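Local coordinates for ARF GTPase-activating protein GIT1 (Rattus norvegicus, PDB 6IUH), which probably stimulates GTP hydrolysis by ARF GTPases and, through its C-terminal helical-bundle domain, recruits partner proteins in signalling and adhesion, at residues Leu10-Thr20 against Ala119-Lys130; Leu31-Phe42 against Phe101-Ile109. All coordinates share one frame; numbering follows the deposited sequence. Where two conformers were deposited one is given.

Contact 1: residues Leu10-Thr20 against Ala119-Lys130; sequences LPSTEDVILKT and AKQLVTITTREK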
loop_
_atom_site.group_PDB
_atom_site.type_symbol
_atom_site.label_atom_id
_atom_site.label_comp_id
_atom_site.label_asym_id
_atom_site.label_seq_id
_atom_site.Cartn_x
_atom_site.Cartn_y
_atom_site.Cartn_z
ATOM N N LEU A 10 20.050 7.773 2.932
ATOM C CA LEU A 10 18.640 8.137 2.867
ATOM C C LEU A 10 18.346 8.986 1.636
ATOM O O LEU A 10 19.100 9.903 1.315
ATOM C CB LEU A 10 18.210 8.886 4.129
ATOM C CG LEU A 10 17.815 8.032 5.333
ATOM C CD1 LEU A 10 17.322 8.921 6.456
ATOM C CD2 LEU A 10 16.745 7.027 4.944
ATOM N N PRO A 11 17.243 8.677 0.943
ATOM C CA PRO A 11 16.815 9.428 -0.241
ATOM C C PRO A 11 16.287 10.809 0.125
ATOM O O PRO A 11 15.971 11.046 1.288
ATOM C CB PRO A 11 15.701 8.556 -0.819
ATOM C CG PRO A 11 15.139 7.862 0.374
ATOM C CD PRO A 11 16.309 7.586 1.269
ATOM N N SER A 12 16.188 11.700 -0.855
ATOM C CA SER A 12 15.663 13.040 -0.615
ATOM C C SER A 12 14.163 12.994 -0.345
ATOM O O SER A 12 13.468 12.094 -0.819
ATOM C CB SER A 12 15.953 13.953 -1.807
ATOM O OG SER A 12 15.265 13.509 -2.963
ATOM N N THR A 13 13.667 13.967 0.413
ATOM C CA THR A 13 12.241 14.040 0.718
ATOM C C THR A 13 11.410 14.165 -0.556
ATOM O O THR A 13 10.319 13.605 -0.649
ATOM C CB THR A 13 11.916 15.225 1.645
ATOM O OG1 THR A 13 12.458 16.429 1.092
ATOM C CG2 THR A 13 12.508 14.995 3.027
ATOM N N GLU A 14 11.934 14.895 -1.534
ATOM C CA GLU A 14 11.242 15.069 -2.806
ATOM C C GLU A 14 11.078 13.737 -3.533
ATOM O O GLU A 14 10.016 13.452 -4.084
ATOM C CB GLU A 14 11.986 16.065 -3.699
ATOM C CG GLU A 14 11.883 17.521 -3.251
ATOM C CD GLU A 14 12.772 17.843 -2.061
ATOM O OE1 GLU A 14 13.605 16.991 -1.686
ATOM O OE2 GLU A 14 12.636 18.953 -1.503
ATOM N N ASP A 15 12.129 12.924 -3.531
ATOM C CA ASP A 15 12.073 11.619 -4.180
ATOM C C ASP A 15 11.113 10.680 -3.456
ATOM O O ASP A 15 10.366 9.942 -4.093
ATOM C CB ASP A 15 13.462 10.987 -4.258
ATOM C CG ASP A 15 14.329 11.615 -5.332
ATOM O OD1 ASP A 15 13.770 12.218 -6.274
ATOM O OD2 ASP A 15 15.569 11.502 -5.240
ATOM N N VAL A 16 11.133 10.709 -2.128
ATOM C CA VAL A 16 10.251 9.848 -1.347
ATOM C C VAL A 16 8.793 10.217 -1.587
ATOM O O VAL A 16 7.942 9.341 -1.742
ATOM C CB VAL A 16 10.566 9.927 0.160
ATOM C CG1 VAL A 16 9.585 9.083 0.959
ATOM C CG2 VAL A 16 11.982 9.463 0.417
ATOM N N ILE A 17 8.511 11.516 -1.634
ATOM C CA ILE A 17 7.159 11.993 -1.911
ATOM C C ILE A 17 6.673 11.525 -3.283
ATOM O O ILE A 17 5.537 11.064 -3.422
ATOM C CB ILE A 17 7.080 13.531 -1.833
ATOM C CG1 ILE A 17 7.192 13.989 -0.377
ATOM C CG2 ILE A 17 5.779 14.039 -2.440
ATOM C CD1 ILE A 17 7.256 15.488 -0.214
ATOM N N LEU A 18 7.539 11.628 -4.289
ATOM C CA LEU A 18 7.191 11.210 -5.646
ATOM C C LEU A 18 6.804 9.735 -5.711
ATOM O O LEU A 18 5.781 9.381 -6.298
ATOM C CB LEU A 18 8.350 11.484 -6.610
ATOM C CG LEU A 18 8.605 12.949 -6.977
ATOM C CD1 LEU A 18 9.779 13.070 -7.937
ATOM C CD2 LEU A 18 7.354 13.579 -7.573
ATOM N N LYS A 19 7.616 8.876 -5.103
ATOM C CA LYS A 19 7.344 7.445 -5.133
ATOM C C LYS A 19 6.151 7.090 -4.249
ATOM O O LYS A 19 5.400 6.164 -4.554
ATOM C CB LYS A 19 8.582 6.651 -4.710
ATOM C CG LYS A 19 9.743 6.762 -5.692
ATOM C CD LYS A 19 9.350 6.280 -7.078
ATOM C CE LYS A 19 10.484 6.465 -8.074
ATOM N NZ LYS A 19 10.828 7.901 -8.275
ATOM N N THR A 20 5.974 7.831 -3.160
ATOM C CA THR A 20 4.830 7.624 -2.279
ATOM C C THR A 20 3.527 7.954 -3.000
ATOM O O THR A 20 2.542 7.227 -2.886
ATOM C CB THR A 20 4.933 8.480 -0.999
ATOM O OG1 THR A 20 6.074 8.065 -0.241
ATOM C CG2 THR A 20 3.685 8.323 -0.144
ATOM N N ALA A 119 4.222 3.156 3.902
ATOM C CA ALA A 119 4.649 4.251 3.037
ATOM C C ALA A 119 4.677 5.563 3.810
ATOM O O ALA A 119 5.629 6.337 3.698
ATOM C CB ALA A 119 3.737 4.365 1.825
ATOM N N LYS A 120 3.631 5.798 4.599
ATOM C CA LYS A 120 3.551 6.976 5.457
ATOM C C LYS A 120 4.706 7.021 6.457
ATOM O O LYS A 120 5.305 8.075 6.678
ATOM C CB LYS A 120 2.217 7.006 6.210
ATOM C CG LYS A 120 1.993 8.274 7.024
ATOM C CD LYS A 120 0.783 8.135 7.936
ATOM C CE LYS A 120 0.980 7.004 8.934
ATOM N NZ LYS A 120 -0.232 6.773 9.770
ATOM N N GLN A 121 5.010 5.878 7.063
ATOM C CA GLN A 121 6.100 5.798 8.028
ATOM C C GLN A 121 7.421 6.185 7.376
ATOM O O GLN A 121 8.212 6.925 7.951
ATOM C CB GLN A 121 6.193 4.393 8.627
ATOM C CG GLN A 121 5.029 4.039 9.539
ATOM C CD GLN A 121 5.003 2.571 9.926
ATOM O OE1 GLN A 121 5.869 1.793 9.530
ATOM N NE2 GLN A 121 3.997 2.186 10.700
ATOM N N LEU A 122 7.638 5.694 6.160
ATOM C CA LEU A 122 8.858 5.986 5.415
ATOM C C LEU A 122 8.968 7.465 5.061
ATOM O O LEU A 122 10.065 8.030 5.070
ATOM C CB LEU A 122 8.912 5.133 4.146
ATOM C CG LEU A 122 9.147 3.644 4.403
ATOM C CD1 LEU A 122 8.887 2.827 3.140
ATOM C CD2 LEU A 122 10.560 3.408 4.906
ATOM N N VAL A 123 7.834 8.087 4.743
ATOM C CA VAL A 123 7.800 9.523 4.488
ATOM C C VAL A 123 8.219 10.288 5.737
ATOM O O VAL A 123 9.030 11.214 5.670
ATOM C CB VAL A 123 6.399 9.996 4.048
ATOM C CG1 VAL A 123 6.330 11.518 4.027
ATOM C CG2 VAL A 123 6.052 9.432 2.681
ATOM N N THR A 124 7.665 9.885 6.876
ATOM C CA THR A 124 7.963 10.522 8.155
ATOM C C THR A 124 9.434 10.369 8.531
ATOM O O THR A 124 10.081 11.340 8.921
ATOM C CB THR A 124 7.092 9.938 9.286
ATOM O OG1 THR A 124 5.714 10.229 9.027
ATOM C CG2 THR A 124 7.485 10.533 10.628
ATOM N N ILE A 125 9.951 9.149 8.413
ATOM C CA ILE A 125 11.350 8.868 8.721
ATOM C C ILE A 125 12.284 9.751 7.905
ATOM O O ILE A 125 13.212 10.356 8.441
ATOM C CB ILE A 125 11.711 7.397 8.445
ATOM C CG1 ILE A 125 10.967 6.467 9.402
ATOM C CG2 ILE A 125 13.210 7.186 8.574
ATOM C CD1 ILE A 125 10.955 5.022 8.939
ATOM N N THR A 126 12.023 9.822 6.606
ATOM C CA THR A 126 12.879 10.569 5.697
ATOM C C THR A 126 12.901 12.053 6.048
ATOM O O THR A 126 13.961 12.676 6.081
ATOM C CB THR A 126 12.424 10.393 4.240
ATOM O OG1 THR A 126 12.527 9.009 3.877
ATOM C CG2 THR A 126 13.289 11.219 3.308
ATOM N N THR A 127 11.729 12.606 6.332
ATOM C CA THR A 127 11.606 14.028 6.638
ATOM C C THR A 127 12.318 14.425 7.930
ATOM O O THR A 127 12.927 15.494 8.006
ATOM C CB THR A 127 10.124 14.443 6.746
ATOM O OG1 THR A 127 9.423 14.021 5.571
ATOM C CG2 THR A 127 10.003 15.953 6.888
ATOM N N ARG A 128 12.251 13.567 8.944
ATOM C CA ARG A 128 12.828 13.878 10.250
ATOM C C ARG A 128 14.353 13.856 10.236
ATOM O O ARG A 128 14.998 14.381 11.143
ATOM C CB ARG A 128 12.311 12.901 11.308
ATOM C CG ARG A 128 10.838 13.065 11.634
ATOM C CD ARG A 128 10.469 12.302 12.895
ATOM N NE ARG A 128 11.249 12.743 14.047
ATOM C CZ ARG A 128 10.918 13.768 14.828
ATOM N NH1 ARG A 128 9.816 14.463 14.581
ATOM N NH2 ARG A 128 11.689 14.099 15.855
ATOM N N GLU A 129 14.931 13.239 9.212
ATOM C CA GLU A 129 16.384 13.132 9.127
ATOM C C GLU A 129 16.984 14.200 8.220
ATOM O O GLU A 129 18.174 14.155 7.900
ATOM C CB GLU A 129 16.787 11.743 8.629
ATOM C CG GLU A 129 16.312 10.615 9.522
ATOM C CD GLU A 129 16.932 10.674 10.904
ATOM O OE1 GLU A 129 18.099 11.109 11.013
ATOM O OE2 GLU A 129 16.253 10.286 11.876
ATOM N N LYS A 130 16.162 15.164 7.816
ATOM C CA LYS A 130 16.591 16.188 6.864
ATOM C C LYS A 130 16.822 17.537 7.542
ATOM O O LYS A 130 16.328 17.783 8.644
ATOM C CB LYS A 130 15.560 16.331 5.739
ATOM C CG LYS A 130 15.851 15.481 4.496
ATOM C CD LYS A 130 16.469 14.135 4.866
ATOM C CE LYS A 130 16.339 13.111 3.748
ATOM N NZ LYS A 130 17.583 12.948 2.948
#
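V16 and T20 of helix 13-35 pack against V123 and T126 of helix 101-128 where the first and last helices of a four-helix bundle, the focal-adhesion-targeting-like fold of the GIT C-terminus, run antiparallel, their local axes 9.6 Å apart at 170°. V16 divides its two methyls between neighbouring turns: CG1, lying anti to the backbone N (chi1 177°), meets V123 CG2 at 3.9 Å, while CG2 comes within 3.5 Å of T126 OG1, the side chains of V16 and T126 sliding past each other in opposite directions. T20 leans over the same V123 methyl, its OG1 3.2 Å from V123 CG2. The hydroxyl of T20 is nonetheless satisfied inside its own helix, donating to V16 O from above the carbonyl plane. T126 OG1 and T127 OG1 also donate to the carbonyls one turn back, L122 O and V123 O, from positions tilted from the carbonyl planes, and each of these three carbonyls takes a hydroxyl on one face and the backbone N-H of the same residue on the other. These bonds satisfy the hydroxyls within their own helices, so T20 and T126 can pack against apolar atoms. T13 CG2 lies over the last turn, near T127 CA and K130 CG, and F60 covers P11 and T126 from the loop after helix 42-57. Near the chain termini L10 CD1 rests on E129 CB at 3.6 Å. S12 is the N-cap of helix 13-35, its OG accepting from D15 N. K130, its chain bent at chi2 and chi4, donates a hydrogen bond from NZ to P11 O, 3.0 Å away, the donor standing 53° out of the carbonyl plane.

Contact 2: residues Leu31-Phe42 against Phe101-Ile109; sequences LRAAQEFKHDSF and FQLLTQQVI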
loop_
_atom_site.group_PDB
_atom_site.type_symbol
_atom_site.label_atom_id
_atom_site.label_comp_id
_atom_site.label_asym_id
_atom_site.label_seq_id
_atom_site.Cartn_x
_atom_site.Cartn_y
_atom_site.Cartn_z
ATOM N N LEU A 31 -8.829 0.770 -4.470
ATOM C CA LEU A 31 -9.980 0.997 -3.603
ATOM C C LEU A 31 -11.220 1.314 -4.429
ATOM O O LEU A 31 -12.330 0.897 -4.091
ATOM C CB LEU A 31 -9.700 2.134 -2.616
ATOM C CG LEU A 31 -10.853 2.480 -1.672
ATOM C CD1 LEU A 31 -11.281 1.251 -0.886
ATOM C CD2 LEU A 31 -10.452 3.609 -0.735
ATOM N N ARG A 32 -11.023 2.052 -5.515
ATOM C CA ARG A 32 -12.115 2.389 -6.421
ATOM C C ARG A 32 -12.665 1.132 -7.083
ATOM O O ARG A 32 -13.877 0.974 -7.235
ATOM C CB ARG A 32 -11.648 3.382 -7.489
ATOM C CG ARG A 32 -12.770 3.909 -8.374
ATOM C CD ARG A 32 -12.235 4.766 -9.512
ATOM N NE ARG A 32 -11.552 3.969 -10.527
ATOM C CZ ARG A 32 -12.135 3.505 -11.629
ATOM N NH1 ARG A 32 -11.435 2.789 -12.499
ATOM N NH2 ARG A 32 -13.414 3.758 -11.862
ATOM N N ALA A 33 -11.763 0.236 -7.472
ATOM C CA ALA A 33 -12.154 -1.020 -8.101
ATOM C C ALA A 33 -12.977 -1.871 -7.141
ATOM O O ALA A 33 -13.985 -2.465 -7.528
ATOM C CB ALA A 33 -10.926 -1.787 -8.570
ATOM N N ALA A 34 -12.540 -1.924 -5.887
ATOM C CA ALA A 34 -13.246 -2.675 -4.858
ATOM C C ALA A 34 -14.645 -2.111 -4.641
ATOM O O ALA A 34 -15.615 -2.856 -4.496
ATOM C CB ALA A 34 -12.456 -2.660 -3.553
ATOM N N GLN A 35 -14.744 -0.787 -4.631
ATOM C CA GLN A 35 -16.014 -0.126 -4.360
ATOM C C GLN A 35 -16.959 -0.178 -5.559
ATOM O O GLN A 35 -18.177 -0.160 -5.393
ATOM C CB GLN A 35 -15.774 1.325 -3.938
ATOM C CG GLN A 35 -15.196 1.458 -2.536
ATOM C CD GLN A 35 -14.876 2.890 -2.165
ATOM O OE1 GLN A 35 -14.342 3.650 -2.973
ATOM N NE2 GLN A 35 -15.202 3.269 -0.934
ATOM N N GLU A 36 -16.395 -0.242 -6.761
ATOM C CA GLU A 36 -17.196 -0.266 -7.980
ATOM C C GLU A 36 -17.359 -1.687 -8.507
ATOM O O GLU A 36 -17.927 -1.899 -9.582
ATOM C CB GLU A 36 -16.566 0.627 -9.050
ATOM C CG GLU A 36 -16.615 2.112 -8.716
ATOM C CD GLU A 36 -15.953 2.972 -9.775
ATOM O OE1 GLU A 36 -15.380 2.406 -10.730
ATOM O OE2 GLU A 36 -16.004 4.214 -9.652
ATOM N N PHE A 37 -16.851 -2.646 -7.736
ATOM C CA PHE A 37 -16.957 -4.072 -8.036
ATOM C C PHE A 37 -16.253 -4.455 -9.334
ATOM O O PHE A 37 -16.687 -5.369 -10.038
ATOM C CB PHE A 37 -18.425 -4.503 -8.094
ATOM C CG PHE A 37 -19.220 -4.102 -6.887
ATOM C CD1 PHE A 37 -18.657 -4.142 -5.623
ATOM C CD2 PHE A 37 -20.531 -3.676 -7.018
ATOM C CE1 PHE A 37 -19.388 -3.773 -4.510
ATOM C CE2 PHE A 37 -21.267 -3.303 -5.908
ATOM C CZ PHE A 37 -20.693 -3.352 -4.654
ATOM N N LYS A 38 -15.164 -3.757 -9.647
ATOM C CA LYS A 38 -14.318 -4.131 -10.774
ATOM C C LYS A 38 -13.347 -5.221 -10.339
ATOM O O LYS A 38 -12.133 -5.012 -10.328
ATOM C CB LYS A 38 -13.540 -2.926 -11.306
ATOM C CG LYS A 38 -14.392 -1.717 -11.639
ATOM C CD LYS A 38 -13.565 -0.660 -12.355
ATOM C CE LYS A 38 -12.954 -1.222 -13.632
ATOM N NZ LYS A 38 -12.118 -0.216 -14.344
ATOM N N HIS A 39 -13.882 -6.383 -9.980
ATOM C CA HIS A 39 -13.071 -7.453 -9.407
ATOM C C HIS A 39 -12.059 -8.004 -10.409
ATOM O O HIS A 39 -11.042 -8.583 -10.020
ATOM C CB HIS A 39 -13.974 -8.570 -8.880
ATOM C CG HIS A 39 -14.925 -8.118 -7.811
ATOM N ND1 HIS A 39 -14.502 -7.707 -6.566
ATOM C CD2 HIS A 39 -16.273 -8.002 -7.807
ATOM C CE1 HIS A 39 -15.549 -7.364 -5.837
ATOM N NE2 HIS A 39 -16.638 -7.534 -6.568
ATOM N N ASP A 40 -12.327 -7.804 -11.695
ATOM C CA ASP A 40 -11.399 -8.219 -12.741
ATOM C C ASP A 40 -10.155 -7.334 -12.771
ATOM O O ASP A 40 -9.143 -7.693 -13.372
ATOM C CB ASP A 40 -12.081 -8.194 -14.108
ATOM C CG ASP A 40 -12.566 -6.809 -14.489
ATOM O OD1 ASP A 40 -13.124 -6.115 -13.615
ATOM O OD2 ASP A 40 -12.383 -6.415 -15.660
ATOM N N SER A 41 -10.233 -6.175 -12.124
ATOM C CA SER A 41 -9.133 -5.221 -12.150
ATOM C C SER A 41 -8.186 -5.384 -10.965
ATOM O O SER A 41 -7.203 -4.650 -10.847
ATOM C CB SER A 41 -9.676 -3.789 -12.188
ATOM O OG SER A 41 -10.395 -3.548 -13.386
ATOM N N PHE A 42 -8.471 -6.345 -10.090
ATOM C CA PHE A 42 -7.663 -6.519 -8.882
ATOM C C PHE A 42 -6.221 -6.924 -9.191
ATOM O O PHE A 42 -5.286 -6.406 -8.580
ATOM C CB PHE A 42 -8.302 -7.549 -7.947
ATOM C CG PHE A 42 -9.385 -6.982 -7.067
ATOM C CD1 PHE A 42 -9.965 -5.757 -7.355
ATOM C CD2 PHE A 42 -9.812 -7.670 -5.944
ATOM C CE1 PHE A 42 -10.959 -5.233 -6.544
ATOM C CE2 PHE A 42 -10.806 -7.153 -5.130
ATOM C CZ PHE A 42 -11.380 -5.932 -5.431
ATOM N N PHE A 101 -16.177 -13.003 -2.701
ATOM C CA PHE A 101 -15.716 -11.656 -3.019
ATOM C C PHE A 101 -15.738 -10.727 -1.808
ATOM O O PHE A 101 -14.991 -9.752 -1.756
ATOM C CB PHE A 101 -16.552 -11.066 -4.156
ATOM C CG PHE A 101 -16.289 -11.710 -5.487
ATOM C CD1 PHE A 101 -15.224 -11.298 -6.270
ATOM C CD2 PHE A 101 -17.092 -12.740 -5.944
ATOM C CE1 PHE A 101 -14.971 -11.892 -7.488
ATOM C CE2 PHE A 101 -16.844 -13.338 -7.164
ATOM C CZ PHE A 101 -15.783 -12.913 -7.934
ATOM N N GLN A 102 -16.585 -11.034 -0.831
ATOM C CA GLN A 102 -16.616 -10.255 0.401
ATOM C C GLN A 102 -15.319 -10.455 1.171
ATOM O O GLN A 102 -14.655 -9.493 1.554
ATOM C CB GLN A 102 -17.816 -10.650 1.263
ATOM C CG GLN A 102 -19.159 -10.375 0.607
ATOM C CD GLN A 102 -19.385 -8.901 0.334
ATOM O OE1 GLN A 102 -18.879 -8.038 1.051
ATOM N NE2 GLN A 102 -20.148 -8.606 -0.711
ATOM N N LEU A 103 -14.965 -11.715 1.389
ATOM C CA LEU A 103 -13.719 -12.055 2.059
ATOM C C LEU A 103 -12.520 -11.534 1.272
ATOM O O LEU A 103 -11.585 -10.979 1.846
ATOM C CB LEU A 103 -13.613 -13.569 2.251
ATOM C CG LEU A 103 -12.305 -14.086 2.847
ATOM C CD1 LEU A 103 -12.047 -13.458 4.210
ATOM C CD2 LEU A 103 -12.329 -15.605 2.946
ATOM N N LEU A 104 -12.561 -11.706 -0.046
ATOM C CA LEU A 104 -11.494 -11.234 -0.924
ATOM C C LEU A 104 -11.257 -9.734 -0.790
ATOM O O LEU A 104 -10.132 -9.291 -0.567
ATOM C CB LEU A 104 -11.818 -11.568 -2.377
ATOM C CG LEU A 104 -10.925 -10.889 -3.416
ATOM C CD1 LEU A 104 -9.513 -11.449 -3.359
ATOM C CD2 LEU A 104 -11.526 -11.050 -4.804
ATOM N N THR A 105 -12.327 -8.959 -0.936
ATOM C CA THR A 105 -12.241 -7.507 -0.850
ATOM C C THR A 105 -11.713 -7.066 0.510
ATOM O O THR A 105 -10.888 -6.153 0.599
ATOM C CB THR A 105 -13.608 -6.854 -1.110
ATOM O OG1 THR A 105 -14.052 -7.200 -2.427
ATOM C CG2 THR A 105 -13.509 -5.342 -1.001
ATOM N N GLN A 106 -12.180 -7.723 1.567
ATOM C CA GLN A 106 -11.688 -7.431 2.910
ATOM C C GLN A 106 -10.179 -7.621 2.996
ATOM O O GLN A 106 -9.464 -6.740 3.473
ATOM C CB GLN A 106 -12.384 -8.310 3.950
ATOM C CG GLN A 106 -13.854 -7.966 4.169
ATOM C CD GLN A 106 -14.609 -9.068 4.885
ATOM O OE1 GLN A 106 -14.012 -10.025 5.376
ATOM N NE2 GLN A 106 -15.931 -8.943 4.942
ATOM N N GLN A 107 -9.697 -8.764 2.521
ATOM C CA GLN A 107 -8.275 -9.074 2.595
ATOM C C GLN A 107 -7.451 -8.107 1.749
ATOM O O GLN A 107 -6.379 -7.666 2.163
ATOM C CB GLN A 107 -8.022 -10.516 2.159
ATOM C CG GLN A 107 -8.569 -11.552 3.130
ATOM C CD GLN A 107 -7.959 -11.425 4.513
ATOM O OE1 GLN A 107 -6.740 -11.335 4.661
ATOM N NE2 GLN A 107 -8.808 -11.411 5.536
ATOM N N VAL A 108 -7.965 -7.772 0.571
ATOM C CA VAL A 108 -7.278 -6.860 -0.335
ATOM C C VAL A 108 -7.109 -5.468 0.288
ATOM O O VAL A 108 -6.020 -4.894 0.251
ATOM C CB VAL A 108 -8.030 -6.754 -1.680
ATOM C CG1 VAL A 108 -7.559 -5.551 -2.476
ATOM C CG2 VAL A 108 -7.849 -8.038 -2.481
ATOM N N ILE A 109 -8.175 -4.937 0.881
ATOM C CA ILE A 109 -8.109 -3.615 1.500
ATOM C C ILE A 109 -7.197 -3.615 2.737
ATOM O O ILE A 109 -6.510 -2.628 3.003
ATOM C CB ILE A 109 -9.518 -3.099 1.879
ATOM C CG1 ILE A 109 -10.380 -2.960 0.621
ATOM C CG2 ILE A 109 -9.431 -1.754 2.593
ATOM C CD1 ILE A 109 -11.813 -2.571 0.899
#
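One end of the four-helix bundle of the GIT C-terminus is closed where the C-terminal turn of helix 13-35 and the bend after it pack on the first turns of helix 101-128. A34 CB, on the last turn, sits against T105 CG2 at 3.8 Å, and L31 CD1 meets I109 CD1 at 4.3 Å, one turn deeper. Helix 13-35 ends in a Schellman motif, with F37 at positive phi, and the chain doubles back to set H39 over F101. F101 CD1 stands 3.5 Å above the centre of the imidazole; F37 CA lies over the other face, near the rim. The two rings are inclined at 43°, neither parallel nor perpendicular. T105 OG1 approaches the rim of the imidazole near its plane, 3.7 Å from H39 CE1, while bonding back to F101 O, which also accepts from T105 N on the opposite face of its plane. An alanine in place of H39 is likely to leave F101 CD1 and F37 CA without the ring that separates them and T105 OG1 without its neighbour at the rim. Deeper in, F42 opens helix 42-57 and is buried. Its CG is anti to the carbonyl carbon (chi1 -83°), which brings CD2 of the ring to L104 CD2 and V108 CG2, each 4.0 Å away and approaching obliquely. L30, C87 and T90 also touch this phenylalanine, so three helices and a loop meet on it. Packing of the first helix antiparallel to the last, with the start of the second tucked in beside them after a short bend, is typical of an up-and-down four-helix bundle.

Contacts 1 and 2 join the same two helices, 13-35 and 101-128, at opposite ends of the bundle, their centres 29 Å apart and their nearest atoms about 12 Å apart. Both segments of contact 2 fall between those of contact 1 in the sequence. Contact 2 is the more buried, and aromatic and aliphatic side chains carry it. Contact 1 mixes valine with threonines, frays into exposed residues at the chain termini and alone has a direct hydrogen bond between its segments. Threonine hydroxyls bond back to carbonyls of their own helix in both, three in contact 1 and one in contact 2. The chain of another protein packs beside each contact, against I17 and V123 at one end and L31 and I109 at the other.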